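Local coordinates for protein PexRD2 family secreted RxLR effector peptide, putative (Phytophthora infestans, PDB 3ZRG) that is the effector domain of a secreted RxLR protein that enhances leaf colonisation by the pathogen and induces a weak cell death response in the host plant, at residues D30-A35 against E43-T48. Sequence-based numbering, arbitrary orientation.
Sequences DKIAAA and EKLGET
Leu-45 is the one residue of 43-48 that touches 30-35. It reaches from helix 39-46 to the side of helix 29-37, where it meets Lys-31, Ile-32 and Ala-35. Its CD2 methyl does most of the touching. CD2 sits 3.6 Å from CB of Ala-35 and 3.9 Å from CG1 of Ile-32. The same methyl lies 4.0 Å from the backbone O of Lys-31, so it rests against one turn of the helix. The other methyl makes a looser approach at the margin, with Leu-45 CD1 4.4 Å from Lys-31 CB. Beyond CB the lysine chain is extended and runs outward.

CB of Leu-45 points toward helix 29-37, and CG, anti to the backbone N (chi1 178°), carries the two methyls on in that direction. Ala-35 and Leu-45 are the nearest pair of the two backbones, CA to CA 7.0 Å, consistent with the small side chain of Ala-35. Side chain meets side chain here through carbon atoms alone.

Just behind Leu-45 the chain turns. The carbonyl O of Leu-45 takes two bonds from Thr-48: one from the backbone N at 3.0 Å, one from OG1 at 2.7 Å. The hydroxyl approaches in the carbonyl plane, with a C=O to OG1 angle of 148°. OG1 also bonds Met-51 N, so Thr-48 is the N-cap of helix 49-63.

That last helix extends the apolar cluster, with Leu-54 against Ile-32 and Met-51 against Leu-45. Leu-55 of the second subunit packs on Ile-32 and Ala-35, so this side of the contact is part of the interface between the two subunits. The arrangement is a pair of consecutive helices, 29-37 and 39-46, joined by a tight turn and folded against each other, within the all-helical WY-like fold of an RxLR effector domain.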
# COMPACT_ATOMS: atom_id res chain seq x y z
N ASP A 30 8.76 2.26 7.84
CA ASP A 30 9.09 3.62 8.21
C ASP A 30 9.19 4.59 7.01
O ASP A 30 8.80 5.73 7.11
CB ASP A 30 10.39 3.66 9.01
CG ASP A 30 10.28 2.94 10.36
OD1 ASP A 30 9.18 2.50 10.79
OD2 ASP A 30 11.35 2.76 10.98
N LYS A 31 9.72 4.10 5.88
CA LYS A 31 9.80 4.87 4.66
C LYS A 31 8.40 5.21 4.14
O LYS A 31 8.19 6.28 3.56
CB LYS A 31 10.58 4.07 3.60
CG LYS A 31 12.06 4.15 3.75
CD LYS A 31 12.79 3.09 2.92
CE LYS A 31 14.33 3.29 3.01
NZ LYS A 31 15.12 2.13 2.43
N ILE A 32 7.47 4.28 4.32
CA ILE A 32 6.05 4.50 3.96
C ILE A 32 5.39 5.58 4.80
O ILE A 32 4.64 6.41 4.27
CB ILE A 32 5.26 3.19 4.01
CG1 ILE A 32 5.61 2.33 2.80
CG2 ILE A 32 3.71 3.46 4.03
CD1 ILE A 32 5.29 0.82 2.93
N ALA A 33 5.69 5.60 6.10
CA ALA A 33 5.24 6.63 7.01
C ALA A 33 5.77 7.97 6.54
O ALA A 33 5.03 8.96 6.51
CB ALA A 33 5.69 6.33 8.46
N ALA A 34 7.04 8.01 6.13
CA ALA A 34 7.64 9.30 5.75
C ALA A 34 7.01 9.77 4.42
O ALA A 34 6.74 10.96 4.23
CB ALA A 34 9.14 9.19 5.61
N ALA A 35 6.77 8.82 3.53
CA ALA A 35 6.19 9.10 2.22
C ALA A 35 4.78 9.67 2.32
O ALA A 35 4.39 10.50 1.50
CB ALA A 35 6.18 7.84 1.36
N GLU A 43 8.06 10.41 -3.77
CA GLU A 43 8.59 10.27 -5.14
C GLU A 43 9.77 9.33 -5.12
O GLU A 43 9.89 8.49 -6.00
CB GLU A 43 8.92 11.61 -5.77
CG GLU A 43 9.34 11.53 -7.24
N LYS A 44 10.60 9.43 -4.08
CA LYS A 44 11.76 8.57 -3.97
C LYS A 44 11.35 7.10 -3.74
O LYS A 44 11.83 6.21 -4.45
CB LYS A 44 12.71 9.10 -2.91
CG LYS A 44 13.23 10.46 -3.25
N LEU A 45 10.39 6.87 -2.86
CA LEU A 45 9.93 5.53 -2.56
C LEU A 45 9.28 4.90 -3.81
O LEU A 45 9.43 3.71 -4.06
CB LEU A 45 8.93 5.56 -1.43
CG LEU A 45 8.27 4.26 -0.97
CD1 LEU A 45 9.22 3.19 -0.46
CD2 LEU A 45 7.20 4.60 0.08
N GLY A 46 8.58 5.73 -4.58
CA GLY A 46 7.83 5.25 -5.76
C GLY A 46 8.72 4.73 -6.85
O GLY A 46 8.27 3.95 -7.68
N GLU A 47 10.00 5.14 -6.86
CA GLU A 47 10.96 4.68 -7.85
C GLU A 47 11.57 3.31 -7.48
O GLU A 47 12.30 2.74 -8.29
CB GLU A 47 12.10 5.72 -7.99
CG GLU A 47 11.69 7.02 -8.62
CD GLU A 47 12.85 8.02 -8.67
OE1 GLU A 47 14.01 7.56 -8.76
OE2 GLU A 47 12.61 9.25 -8.63
N THR A 48 11.30 2.80 -6.28
CA THR A 48 11.99 1.60 -5.78
C THR A 48 11.37 0.28 -6.22
O THR A 48 10.16 0.16 -6.32
CB THR A 48 12.12 1.58 -4.25
OG1 THR A 48 10.82 1.47 -3.64
CG2 THR A 48 12.89 2.84 -3.76